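Transcriptional regulator I2 (Pseudomonas fluorescens A506, PDB 4MO7) is a TetR-family regulator, also known as PfiT, that probably binds DNA and has been identified as a Crohn's disease-associated superantigen. Local coordinates at residues S72-L77 / R133-E138; A79-T84 / M125-Y130; R103-A108 / L155-E160. One frame throughout, in Å; residues are numbered along the deposited sequence.

Interaction 1. Residues S72-L77 / R133-E138; sequences SKDEIL and RSLSAE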
ATOM      1  N   SER A  72      22.256  19.249 -14.876  1.00 21.13           N
ATOM      2  CA  SER A  72      21.061  19.954 -14.428  1.00 19.05           C
ATOM      3  C   SER A  72      20.756  19.641 -12.980  1.00 20.47           C
ATOM      4  O   SER A  72      21.318  18.693 -12.402  1.00 20.69           O
ATOM      5  CB  SER A  72      19.874  19.518 -15.302  1.00 21.17           C
ATOM      6  OG  SER A  72      19.578  18.145 -15.074  1.00 19.61           O
ATOM      7  N   LYS A  73      19.896  20.438 -12.368  1.00 17.87           N
ATOM      8  CA  LYS A  73      19.431  20.163 -11.023  1.00 21.93           C
ATOM      9  C   LYS A  73      18.630  18.839 -11.036  1.00 22.41           C
ATOM     10  O   LYS A  73      18.767  18.023 -10.123  1.00 16.77           O
ATOM     11  CB  LYS A  73      18.560  21.325 -10.528  1.00 21.34           C
ATOM     12  CG  LYS A  73      18.170  21.267  -9.032  1.00 22.40           C
ATOM     13  CD  LYS A  73      17.282  22.491  -8.653  1.00 23.12           C
ATOM     14  CE  LYS A  73      16.486  22.178  -7.439  1.00 26.25           C
ATOM     15  NZ  LYS A  73      15.296  23.078  -7.144  1.00 24.57           N
ATOM     16  N   ASP A  74      17.812  18.637 -12.066  1.00 17.10           N
ATOM     17  CA  ASP A  74      17.084  17.369 -12.273  0.61 16.58           C
ATOM     18  C   ASP A  74      18.031  16.200 -12.246  1.00 21.17           C
ATOM     19  O   ASP A  74      17.726  15.127 -11.735  1.00 16.29           O
ATOM     20  CB  ASP A  74      16.450  17.349 -13.660  0.61 18.22           C
ATOM     21  CG  ASP A  74      15.681  16.090 -13.913  0.61 21.16           C
ATOM     22  OD1 ASP A  74      14.641  15.961 -13.257  0.61 16.36           O
ATOM     23  OD2 ASP A  74      16.072  15.265 -14.798  0.61 18.95           O
ATOM     24  N   GLU A  75      19.207  16.378 -12.848  1.00 14.57           N
ATOM     25  CA  GLU A  75      20.179  15.281 -12.824  1.00 16.64           C
ATOM     26  C   GLU A  75      20.776  15.016 -11.423  1.00 15.93           C
ATOM     27  O   GLU A  75      21.118  13.873 -11.133  1.00 17.11           O
ATOM     28  CB  GLU A  75      21.301  15.458 -13.846  1.00 16.99           C
ATOM     29  CG  GLU A  75      22.168  14.224 -14.021  1.00 24.68           C
ATOM     30  CD  GLU A  75      23.144  14.359 -15.165  1.00 41.22           C
ATOM     31  OE1 GLU A  75      23.010  13.609 -16.146  1.00 39.74           O
ATOM     32  OE2 GLU A  75      24.043  15.216 -15.074  1.00 36.06           O
ATOM     33  N   ILE A  76      20.932  16.040 -10.586  1.00 13.50           N
ATOM     34  CA  ILE A  76      21.355  15.830  -9.198  1.00 14.85           C
ATOM     35  C   ILE A  76      20.319  14.952  -8.494  1.00 17.04           C
ATOM     36  O   ILE A  76      20.693  14.028  -7.752  1.00 18.83           O
ATOM     37  CB  ILE A  76      21.489  17.140  -8.417  1.00 16.35           C
ATOM     38  CG1 ILE A  76      22.540  18.019  -9.106  1.00 20.04           C
ATOM     39  CG2 ILE A  76      21.994  16.873  -7.000  1.00 18.21           C
ATOM     40  CD1 ILE A  76      22.661  19.393  -8.497  1.00 15.86           C
ATOM     41  N   LEU A  77      19.027  15.209  -8.745  1.00 13.57           N
ATOM     42  CA  LEU A  77      17.949  14.445  -8.084  1.00 11.90           C
ATOM     43  C   LEU A  77      17.986  13.013  -8.544  1.00 16.73           C
ATOM     44  O   LEU A  77      17.916  12.087  -7.717  1.00 16.15           O
ATOM     45  CB  LEU A  77      16.573  15.048  -8.367  1.00 12.78           C
ATOM     46  CG  LEU A  77      15.335  14.389  -7.733  1.00 12.54           C
ATOM     47  CD1 LEU A  77      15.400  14.401  -6.238  1.00 16.43           C
ATOM     48  CD2 LEU A  77      14.044  15.085  -8.284  1.00 11.95           C
ATOM     49  N   ARG A 133       7.917  12.711  -8.211  1.00 23.74           N
ATOM     50  CA  ARG A 133       7.213  13.463  -9.235  1.00 35.00           C
ATOM     51  C   ARG A 133       8.009  14.678  -9.705  1.00 35.10           C
ATOM     52  O   ARG A 133       7.674  15.252 -10.733  1.00 31.51           O
ATOM     53  CB  ARG A 133       5.815  13.875  -8.730  1.00 49.22           C
ATOM     54  CG  ARG A 133       4.813  12.707  -8.601  1.00 67.60           C
ATOM     55  CD  ARG A 133       3.438  13.188  -8.122  1.00 65.08           C
ATOM     56  NE  ARG A 133       2.814  14.139  -9.045  1.00 96.38           N
ATOM     57  CZ  ARG A 133       1.798  14.941  -8.731  1.00 93.71           C
ATOM     58  NH1 ARG A 133       1.278  14.928  -7.507  1.00 72.07           N
ATOM     59  NH2 ARG A 133       1.302  15.766  -9.641  1.00 50.77           N
ATOM     60  N   SER A 134       9.052  15.077  -8.964  1.00 30.48           N
ATOM     61  CA  SER A 134       9.951  16.154  -9.441  1.00 31.40           C
ATOM     62  C   SER A 134      10.973  15.734 -10.511  1.00 40.05           C
ATOM     63  O   SER A 134      11.604  16.570 -11.154  1.00 34.39           O
ATOM     64  CB  SER A 134      10.687  16.784  -8.236  1.00 30.92           C
ATOM     65  OG  SER A 134       9.794  17.391  -7.323  1.00 40.20           O
ATOM     66  N   LEU A 135      11.144  14.428 -10.715  1.00 21.75           N
ATOM     67  CA  LEU A 135      12.184  13.914 -11.587  1.00 21.17           C
ATOM     68  C   LEU A 135      11.679  13.814 -13.003  1.00 19.83           C
ATOM     69  O   LEU A 135      10.508  13.445 -13.225  1.00 26.65           O
ATOM     70  CB  LEU A 135      12.611  12.514 -11.083  1.00 35.12           C
ATOM     71  CG  LEU A 135      13.928  11.918 -11.565  1.00 30.06           C
ATOM     72  CD1 LEU A 135      15.095  12.863 -11.315  1.00 25.29           C
ATOM     73  CD2 LEU A 135      14.192  10.652 -10.864  1.00 23.34           C
ATOM     74  N   SER A 136      12.559  14.169 -13.940  1.00 21.71           N
ATOM     75  CA  SER A 136      12.279  14.133 -15.396  1.00 25.24           C
ATOM     76  C   SER A 136      11.943  12.704 -15.835  1.00 31.02           C
ATOM     77  O   SER A 136      12.371  11.757 -15.195  1.00 19.73           O
ATOM     78  CB  SER A 136      13.479  14.645 -16.220  1.00 19.80           C
ATOM     79  OG  SER A 136      14.656  13.795 -16.166  1.00 23.64           O
ATOM     80  N   ALA A 137      11.193  12.553 -16.923  1.00 30.96           N
ATOM     81  CA  ALA A 137      11.063  11.242 -17.574  1.00 21.60           C
ATOM     82  C   ALA A 137      12.410  10.535 -17.767  1.00 23.23           C
ATOM     83  O   ALA A 137      12.558   9.345 -17.432  1.00 23.44           O
ATOM     84  CB  ALA A 137      10.344  11.400 -18.962  1.00 32.73           C
ATOM     85  N   GLU A 138      13.403  11.205 -18.355  1.00 18.61           N
ATOM     86  CA  GLU A 138      14.681  10.563 -18.522  1.00 21.63           C
ATOM     87  C   GLU A 138      15.315  10.148 -17.177  1.00 17.74           C
ATOM     88  O   GLU A 138      15.880   9.048 -17.096  1.00 19.27           O
ATOM     89  CB  GLU A 138      15.691  11.400 -19.328  1.00 30.94           C
ATOM     90  CG  GLU A 138      17.142  11.132 -18.896  1.00 44.40           C
ATOM     91  CD  GLU A 138      18.129  11.109 -20.046  1.00 69.73           C
ATOM     92  OE1 GLU A 138      17.896  11.839 -21.027  1.00 59.92           O
ATOM     93  OE2 GLU A 138      19.128  10.353 -19.968  1.00 57.73           O
TER
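Asp74 and Ser136 make the polar join between the start of helix 73-97 and the turn leading into helix 137-163, in a TetR-type fold where helix 73-97 runs from the helix-turn-helix part, which probably binds DNA as in other TetR regulators, into the C-terminal helical part. Both serines that precede these helices, Ser72 and Ser136, are N-caps. The carboxylate of Asp74 faces the turn with both oxygens. OD1 accepts the backbone N-H of Ser136 on its syn lone pair, with Ser136 N 2.8 Å from Asp74 OD1 and an N-H...O angle of 148°. OD2 receives the hydroxyl of Ser136. Both bonds belong to one of two modelled conformers of Asp74, and the very short 2.5 Å from Ser136 OG to Asp74 OD2 is doubtful in addition. Asp74 CG lies anti to the backbone N; chi1 of -179° sets it off the helix on the side of the turn. An acid suits this place, since the start of a helix probably favours negative charge.

Beside the polar pair is a small apolar patch. Leu77, one turn further on, lays CG 3.9 Å from Leu135 CD1, the two side chains crossing obliquely. Its CD2 branch reaches Ser134 CB at 3.8 Å, while the hydroxyl of Ser134 turns to Glu131. Buried leucines fit here because Phe42 of helix 30-45 lies against Leu77, and Arg78 and Met81 against Leu135.

The second shell fixes the two helix starts. Ser136 OG also accepts from Gly139 N, so a single hydroxyl caps its own helix and bonds to Asp74. On the other helix the cap is tied by Glu75 N, which gives its hydrogen to Ser72 OG across 2.9 Å.

Interaction 2. Residues A79-T84 / M125-Y130; sequences AVMEET and MAVLVY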
ATOM      1  N   ALA A  79      20.588  11.400  -9.527  1.00 15.13           N
ATOM      2  CA  ALA A  79      21.771  10.719  -8.969  1.00 15.24           C
ATOM      3  C   ALA A  79      21.567  10.422  -7.501  1.00 15.94           C
ATOM      4  O   ALA A  79      22.025   9.375  -7.034  1.00 20.51           O
ATOM      5  CB  ALA A  79      23.041  11.572  -9.159  1.00 19.10           C
ATOM      6  N   VAL A  80      20.895  11.290  -6.762  1.00 16.61           N
ATOM      7  CA  VAL A  80      20.585  10.986  -5.334  1.00 14.87           C
ATOM      8  C   VAL A  80      19.765   9.709  -5.295  1.00 22.11           C
ATOM      9  O   VAL A  80      20.018   8.792  -4.499  1.00 18.64           O
ATOM     10  CB  VAL A  80      19.806  12.137  -4.698  1.00 15.36           C
ATOM     11  CG1 VAL A  80      19.180  11.774  -3.362  1.00 19.64           C
ATOM     12  CG2 VAL A  80      20.745  13.347  -4.556  1.00 16.48           C
ATOM     13  N   MET A  81      18.773   9.614  -6.170  1.00 18.45           N
ATOM     14  CA  MET A  81      17.920   8.433  -6.144  1.00 15.20           C
ATOM     15  C   MET A  81      18.671   7.195  -6.628  1.00 25.85           C
ATOM     16  O   MET A  81      18.510   6.098  -6.079  1.00 19.11           O
ATOM     17  CB  MET A  81      16.675   8.678  -6.971  1.00 13.14           C
ATOM     18  CG  MET A  81      15.810   9.823  -6.418  1.00 14.16           C
ATOM     19  SD  MET A  81      14.236   9.724  -7.303  1.00 20.49           S
ATOM     20  CE  MET A  81      13.420  11.208  -6.764  1.00 16.09           C
ATOM     21  N   GLU A  82      19.498   7.349  -7.648  1.00 18.11           N
ATOM     22  CA  GLU A  82      20.283   6.208  -8.125  1.00 20.57           C
ATOM     23  C   GLU A  82      21.224   5.700  -7.036  1.00 23.36           C
ATOM     24  O   GLU A  82      21.366   4.483  -6.815  1.00 18.65           O
ATOM     25  CB  GLU A  82      21.081   6.591  -9.373  1.00 17.62           C
ATOM     26  CG  GLU A  82      20.247   6.697 -10.651  1.00 20.29           C
ATOM     27  CD  GLU A  82      21.146   7.052 -11.839  1.00 33.44           C
ATOM     28  OE1 GLU A  82      20.735   6.849 -12.988  1.00 28.93           O
ATOM     29  OE2 GLU A  82      22.271   7.543 -11.615  1.00 38.97           O
ATOM     30  N   GLU A  83      21.896   6.628  -6.361  1.00 18.34           N
ATOM     31  CA  GLU A  83      22.810   6.222  -5.276  1.00 23.65           C
ATOM     32  C   GLU A  83      22.109   5.412  -4.216  1.00 30.12           C
ATOM     33  O   GLU A  83      22.673   4.434  -3.717  1.00 23.38           O
ATOM     34  CB  GLU A  83      23.386   7.441  -4.538  1.00 29.53           C
ATOM     35  CG  GLU A  83      24.525   8.121  -5.216  1.00 53.41           C
ATOM     36  CD  GLU A  83      25.647   7.163  -5.514  1.00 63.40           C
ATOM     37  OE1 GLU A  83      26.309   6.690  -4.556  1.00 49.50           O
ATOM     38  OE2 GLU A  83      25.845   6.869  -6.712  1.00 50.00           O
ATOM     39  N   THR A  84      20.907   5.826  -3.830  1.00 21.80           N
ATOM     40  CA  THR A  84      20.169   5.099  -2.790  1.00 18.88           C
ATOM     41  C   THR A  84      19.830   3.703  -3.213  1.00 20.63           C
ATOM     42  O   THR A  84      19.923   2.761  -2.405  1.00 23.72           O
ATOM     43  CB  THR A  84      18.831   5.789  -2.430  1.00 27.32           C
ATOM     44  OG1 THR A  84      19.081   7.171  -2.186  1.00 43.10           O
ATOM     45  CG2 THR A  84      18.203   5.146  -1.171  1.00 29.93           C
ATOM     46  N   MET A 125      16.615   7.990   0.479  1.00 36.85           N
ATOM     47  CA  MET A 125      15.461   7.123   0.238  1.00 49.49           C
ATOM     48  C   MET A 125      14.174   7.881   0.434  1.00 42.93           C
ATOM     49  O   MET A 125      13.178   7.669  -0.276  1.00 37.12           O
ATOM     50  CB  MET A 125      15.459   5.981   1.233  1.00 36.13           C
ATOM     51  CG  MET A 125      14.175   5.165   1.212  1.00 49.00           C
ATOM     52  SD  MET A 125      14.577   3.517   0.642  1.00 81.21           S
ATOM     53  CE  MET A 125      14.712   3.789  -1.127  1.00 35.16           C
ATOM     54  N   ALA A 126      14.166   8.746   1.440  1.00 35.73           N
ATOM     55  CA  ALA A 126      12.999   9.572   1.670  1.00 26.86           C
ATOM     56  C   ALA A 126      12.824  10.523   0.502  1.00 20.06           C
ATOM     57  O   ALA A 126      11.700  10.920   0.180  1.00 30.41           O
ATOM     58  CB  ALA A 126      13.147  10.358   2.994  1.00 27.41           C
ATOM     59  N   VAL A 127      13.942  10.887  -0.128  1.00 27.05           N
ATOM     60  CA  VAL A 127      13.882  11.768  -1.280  1.00 21.33           C
ATOM     61  C   VAL A 127      13.225  11.000  -2.435  1.00 22.12           C
ATOM     62  O   VAL A 127      12.379  11.530  -3.147  1.00 20.36           O
ATOM     63  CB  VAL A 127      15.282  12.332  -1.658  1.00 25.67           C
ATOM     64  CG1 VAL A 127      15.253  12.941  -3.040  1.00 29.65           C
ATOM     65  CG2 VAL A 127      15.771  13.368  -0.636  1.00 26.45           C
ATOM     66  N   LEU A 128      13.597   9.734  -2.589  1.00 26.13           N
ATOM     67  CA  LEU A 128      13.094   8.898  -3.688  1.00 27.70           C
ATOM     68  C   LEU A 128      11.579   8.801  -3.619  1.00 23.05           C
ATOM     69  O   LEU A 128      10.877   8.888  -4.624  1.00 29.69           O
ATOM     70  CB  LEU A 128      13.761   7.501  -3.667  1.00 27.96           C
ATOM     71  CG  LEU A 128      13.343   6.595  -4.838  1.00 33.11           C
ATOM     72  CD1 LEU A 128      14.462   5.656  -5.204  1.00 31.07           C
ATOM     73  CD2 LEU A 128      12.074   5.778  -4.537  1.00 29.90           C
ATOM     74  N   VAL A 129      11.068   8.658  -2.414  1.00 26.37           N
ATOM     75  CA  VAL A 129       9.646   8.439  -2.227  1.00 30.52           C
ATOM     76  C   VAL A 129       8.860   9.723  -2.423  1.00 29.17           C
ATOM     77  O   VAL A 129       7.872   9.754  -3.164  1.00 39.32           O
ATOM     78  CB  VAL A 129       9.386   7.813  -0.831  1.00 38.82           C
ATOM     79  CG1 VAL A 129       7.899   7.725  -0.568  1.00 34.22           C
ATOM     80  CG2 VAL A 129      10.097   6.394  -0.714  1.00 27.92           C
ATOM     81  N   TYR A 130       9.303  10.817  -1.807  1.00 28.46           N
ATOM     82  CA  TYR A 130       8.518  12.039  -1.912  1.00 22.44           C
ATOM     83  C   TYR A 130       8.806  12.968  -3.052  1.00 32.17           C
ATOM     84  O   TYR A 130       7.944  13.806  -3.355  1.00 25.72           O
ATOM     85  CB  TYR A 130       8.543  12.819  -0.589  1.00 41.90           C
ATOM     86  CG  TYR A 130       7.883  12.038   0.508  1.00 37.27           C
ATOM     87  CD1 TYR A 130       6.536  11.702   0.431  1.00 54.40           C
ATOM     88  CD2 TYR A 130       8.609  11.598   1.608  1.00 49.69           C
ATOM     89  CE1 TYR A 130       5.928  10.965   1.427  1.00 52.69           C
ATOM     90  CE2 TYR A 130       8.001  10.867   2.616  1.00 48.54           C
ATOM     91  CZ  TYR A 130       6.667  10.551   2.517  1.00 69.30           C
ATOM     92  OH  TYR A 130       6.075   9.821   3.522  1.00 85.74           O
TER
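Met81 lies against Leu128 where helix 73-97, one of the two long helices of this TetR-type fold, is crossed by the short helix 122-130. The two segment axes approach to 8.8 Å and cross at -120°, and no hydrogen bond joins them.

Side-chain contacts are all apolar. Met81 SD sits 4.1 Å from Leu128 CG, and the two side chains meet at a slant, with Leu128 CD1 reaching back to Met81 CB. Val80 meets Val127 through one methyl each: CG1 of Val80 is 4.1 Å from CG1 of Val127, and the side chains cross at about a right angle. Thr84 offers its methyl, with CG2 3.7 Å from Met125 CB and equally close to Met125 CE; the bends at chi2 and chi3 bring CE round to the Thr84 methyl. The slender, unbranched Met81 suits the place where the backbones are nearest, its chain slipping over Leu128, whereas the valines meet by methyls where the backbones stand further apart. Val127 also touches Phe42 and Met81 touches Val143, which ties the crossing to helices 30-45 and 137-163.

A second group of contacts runs from side chain to backbone. Met81 SD is anti to CA (chi2 -168°) and, with chi3 also extended (-172°), CE reaches the backbone of helix 122-130. There Met81 CE ends 3.8 Å from the carbonyl oxygen of Val127.

Interaction 3. Residues R103-A108 / L155-E160; sequences RERVLA and LQVLGE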
ATOM      1  N   ARG A 103      15.854 -20.411   3.475  1.00 16.40           N
ATOM      2  CA  ARG A 103      15.186 -19.612   4.448  1.00 15.53           C
ATOM      3  C   ARG A 103      15.973 -18.356   4.816  1.00 19.79           C
ATOM      4  O   ARG A 103      15.376 -17.297   4.982  1.00 14.85           O
ATOM      5  CB  ARG A 103      14.746 -20.415   5.689  1.00 16.53           C
ATOM      6  CG  ARG A 103      15.864 -20.825   6.626  1.00 18.17           C
ATOM      7  CD  ARG A 103      15.934 -19.811   7.776  1.00 18.62           C
ATOM      8  NE  ARG A 103      14.841 -19.947   8.725  1.00 18.37           N
ATOM      9  CZ  ARG A 103      14.605 -19.082   9.700  1.00 23.18           C
ATOM     10  NH1 ARG A 103      13.574 -19.260  10.507  1.00 24.68           N
ATOM     11  NH2 ARG A 103      15.402 -18.031   9.873  1.00 24.59           N
ATOM     12  N   GLU A 104      17.299 -18.458   4.922  1.00 16.38           N
ATOM     13  CA  GLU A 104      18.066 -17.284   5.269  1.00 13.77           C
ATOM     14  C   GLU A 104      18.158 -16.287   4.098  1.00 12.71           C
ATOM     15  O   GLU A 104      18.275 -15.078   4.346  1.00 16.04           O
ATOM     16  CB  GLU A 104      19.424 -17.664   5.826  1.00 26.32           C
ATOM     17  CG  GLU A 104      19.262 -18.193   7.302  1.00 24.88           C
ATOM     18  CD  GLU A 104      18.943 -17.054   8.305  1.00 29.98           C
ATOM     19  OE1 GLU A 104      19.749 -16.115   8.413  1.00 35.18           O
ATOM     20  OE2 GLU A 104      17.896 -17.077   9.000  1.00 21.28           O
ATOM     21  N   ARG A 105      18.138 -16.795   2.872  1.00 15.30           N
ATOM     22  CA  ARG A 105      18.226 -15.886   1.711  1.00 14.85           C
ATOM     23  C   ARG A 105      16.916 -15.124   1.562  1.00 16.81           C
ATOM     24  O   ARG A 105      16.921 -13.920   1.355  1.00 13.42           O
ATOM     25  CB  ARG A 105      18.561 -16.669   0.442  1.00 13.45           C
ATOM     26  CG  ARG A 105      19.997 -17.245   0.526  1.00 22.78           C
ATOM     27  CD  ARG A 105      20.349 -18.261  -0.557  1.00 20.11           C
ATOM     28  NE  ARG A 105      20.306 -17.713  -1.897  1.00 22.42           N
ATOM     29  CZ  ARG A 105      21.276 -16.975  -2.443  1.00 36.11           C
ATOM     30  NH1 ARG A 105      22.388 -16.674  -1.758  1.00 28.44           N
ATOM     31  NH2 ARG A 105      21.131 -16.544  -3.680  1.00 28.36           N
ATOM     32  N   VAL A 106      15.782 -15.807   1.637  1.00 13.34           N
ATOM     33  CA  VAL A 106      14.481 -15.085   1.641  1.00 14.37           C
ATOM     34  C   VAL A 106      14.409 -14.083   2.813  1.00 13.90           C
ATOM     35  O   VAL A 106      14.009 -12.953   2.641  1.00 12.76           O
ATOM     36  CB  VAL A 106      13.249 -16.055   1.632  1.00 15.23           C
ATOM     37  CG1 VAL A 106      11.943 -15.294   1.576  1.00 12.36           C
ATOM     38  CG2 VAL A 106      13.333 -17.001   0.405  1.00 11.89           C
ATOM     39  N   LEU A 107      14.813 -14.504   4.023  1.00 13.54           N
ATOM     40  CA  LEU A 107      14.767 -13.610   5.149  1.00 13.74           C
ATOM     41  C   LEU A 107      15.672 -12.425   4.953  1.00 12.05           C
ATOM     42  O   LEU A 107      15.313 -11.317   5.348  1.00 12.01           O
ATOM     43  CB  LEU A 107      15.141 -14.385   6.433  1.00 11.26           C
ATOM     44  CG  LEU A 107      15.045 -13.512   7.677  1.00 15.19           C
ATOM     45  CD1 LEU A 107      13.614 -12.954   7.887  1.00 12.71           C
ATOM     46  CD2 LEU A 107      15.517 -14.347   8.905  1.00 18.40           C
ATOM     47  N   ALA A 108      16.839 -12.640   4.331  1.00 15.96           N
ATOM     48  CA  ALA A 108      17.745 -11.518   4.110  1.00 16.33           C
ATOM     49  C   ALA A 108      17.075 -10.453   3.248  1.00 13.61           C
ATOM     50  O   ALA A 108      17.249  -9.249   3.499  1.00 14.61           O
ATOM     51  CB  ALA A 108      19.022 -12.002   3.416  1.00 19.94           C
ATOM     52  N   LEU A 155      13.468 -11.951  -7.599  1.00 12.57           N
ATOM     53  CA  LEU A 155      12.953 -13.048  -8.402  1.00  9.21           C
ATOM     54  C   LEU A 155      13.926 -14.233  -8.399  1.00 16.52           C
ATOM     55  O   LEU A 155      13.510 -15.369  -8.373  1.00 16.44           O
ATOM     56  CB  LEU A 155      12.646 -12.618  -9.855  1.00 10.44           C
ATOM     57  CG  LEU A 155      11.596 -11.509  -9.916  1.00 12.29           C
ATOM     58  CD1 LEU A 155      11.462 -10.917 -11.367  1.00 23.11           C
ATOM     59  CD2 LEU A 155      10.220 -12.009  -9.407  1.00 24.27           C
ATOM     60  N   GLN A 156      15.224 -13.986  -8.442  1.00 14.63           N
ATOM     61  CA  GLN A 156      16.204 -15.097  -8.311  1.00 14.25           C
ATOM     62  C   GLN A 156      16.008 -15.904  -7.028  1.00 16.24           C
ATOM     63  O   GLN A 156      15.869 -17.123  -7.076  1.00 19.98           O
ATOM     64  CB  GLN A 156      17.626 -14.537  -8.365  1.00 15.86           C
ATOM     65  CG  GLN A 156      18.773 -15.518  -8.042  1.00 20.02           C
ATOM     66  CD  GLN A 156      18.911 -16.606  -9.101  1.00 26.06           C
ATOM     67  OE1 GLN A 156      18.575 -16.401 -10.296  1.00 31.34           O
ATOM     68  NE2 GLN A 156      19.392 -17.789  -8.675  1.00 32.44           N
ATOM     69  N   VAL A 157      15.966 -15.200  -5.911  1.00 14.24           N
ATOM     70  CA  VAL A 157      15.850 -15.824  -4.592  1.00 14.09           C
ATOM     71  C   VAL A 157      14.501 -16.501  -4.389  1.00 18.54           C
ATOM     72  O   VAL A 157      14.449 -17.634  -3.874  1.00 17.20           O
ATOM     73  CB  VAL A 157      16.110 -14.778  -3.536  1.00  8.36           C
ATOM     74  CG1 VAL A 157      15.735 -15.250  -2.061  1.00 14.44           C
ATOM     75  CG2 VAL A 157      17.574 -14.364  -3.604  1.00 14.90           C
ATOM     76  N   LEU A 158      13.403 -15.852  -4.787  1.00 13.51           N
ATOM     77  CA  LEU A 158      12.118 -16.522  -4.691  1.00 10.21           C
ATOM     78  C   LEU A 158      12.053 -17.710  -5.679  1.00 11.80           C
ATOM     79  O   LEU A 158      11.454 -18.740  -5.362  1.00 14.64           O
ATOM     80  CB  LEU A 158      10.959 -15.566  -4.925  1.00 12.54           C
ATOM     81  CG  LEU A 158      10.827 -14.421  -3.937  1.00 13.57           C
ATOM     82  CD1 LEU A 158       9.778 -13.385  -4.412  1.00 16.45           C
ATOM     83  CD2 LEU A 158      10.387 -14.977  -2.559  1.00 22.52           C
ATOM     84  N   GLY A 159      12.698 -17.596  -6.852  1.00 17.63           N
ATOM     85  CA  GLY A 159      12.730 -18.698  -7.797  1.00 18.51           C
ATOM     86  C   GLY A 159      13.465 -19.877  -7.194  1.00 18.74           C
ATOM     87  O   GLY A 159      13.041 -21.035  -7.385  1.00 19.96           O
ATOM     88  N   GLU A 160      14.566 -19.605  -6.486  1.00 18.15           N
ATOM     89  CA  GLU A 160      15.255 -20.688  -5.734  1.00 18.42           C
ATOM     90  C   GLU A 160      14.335 -21.353  -4.709  1.00 20.79           C
ATOM     91  O   GLU A 160      14.302 -22.600  -4.570  1.00 20.03           O
ATOM     92  CB  GLU A 160      16.449 -20.133  -4.942  1.00 19.13           C
ATOM     93  CG  GLU A 160      17.571 -19.645  -5.773  1.00 22.44           C
ATOM     94  CD  GLU A 160      18.582 -18.807  -4.946  1.00 28.05           C
ATOM     95  OE1 GLU A 160      19.399 -18.127  -5.569  1.00 31.93           O
ATOM     96  OE2 GLU A 160      18.573 -18.813  -3.681  1.00 29.87           O
TER
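Arg105 reaches from helix 102-110 across to Glu160 on helix 137-163, passing Val157 on the way. Its CB starts the path in apolar company, 4.0 Å from Val157 CG1. CG stands anti to the carbonyl carbon (chi1 -67°), and the chain then runs on to CD, with Arg105 CD 3.6 Å from Glu160 OE2. A bend at chi3 (62°) sets NE, whose N-H points to that same oxygen: Arg105 NE is 2.7 Å from Glu160 OE2, on the syn lone pair. Further out, NH2 takes the other oxygen, with 3.0 Å between Arg105 NH2 and Glu160 OE1, again on a syn lone pair. CZ makes no hydrogen bond; it joins NE and NH2, which grip the carboxylate side-on, one nitrogen to each oxygen.

The carboxylate plane is turned 23° from the guanidinium, and both oxygens sit tilted from the guanidinium plane. This salt bridge joins two roughly antiparallel helices of the all-helical C-terminal part of the TetR fold, whose segment axes pass 9.6 Å apart. Arg105 also rests on Leu96 and Ala99, which belong to helix 73-97 and the turn after it.

Under the ion pair the contact is apolar. Val157 CG1 lies against the backbone of Arg105 and Val106, and Val106 CG2 comes to 3.9 Å from Val157 CG1. Valine, short and branched, suits the nearest backbone approach, Val106 to Val157. Leu158 CD2 adds a looser contact to Val106 CG1, and Leu205 of helix 197-208 covers Val106 as well. Glu160 OE1 takes a second donor on its anti lone pair: Gln156 NE2, one turn earlier on the same helix, lies 3.1 Å from Glu160 OE1.

In the fold
Helix 73-97 joins interactions 1 and 2, whose centres are 11 Å apart and whose side chains touch: Leu77 CD1 packs 3.5 Å from Val127 CG1, and Leu135 CD2 lies 3.7 Å from Met81 SD. Both segments of interaction 2 fall, in sequence, between those of interaction 1. Helix 137-163 starts at the turn used by interaction 1 and carries 155-160 of interaction 3; these two contacts sit on opposite sides of the chain's centre with nearest atoms about 21 Å apart. Interaction 2 comes nearer to interaction 3, at about 13 Å between nearest atoms. A magnesium ion lies about 10 Å from the side chain of Val80, while beta-mercaptoethanol, probably a crystallisation additive, lies about 5 Å from that of Glu160.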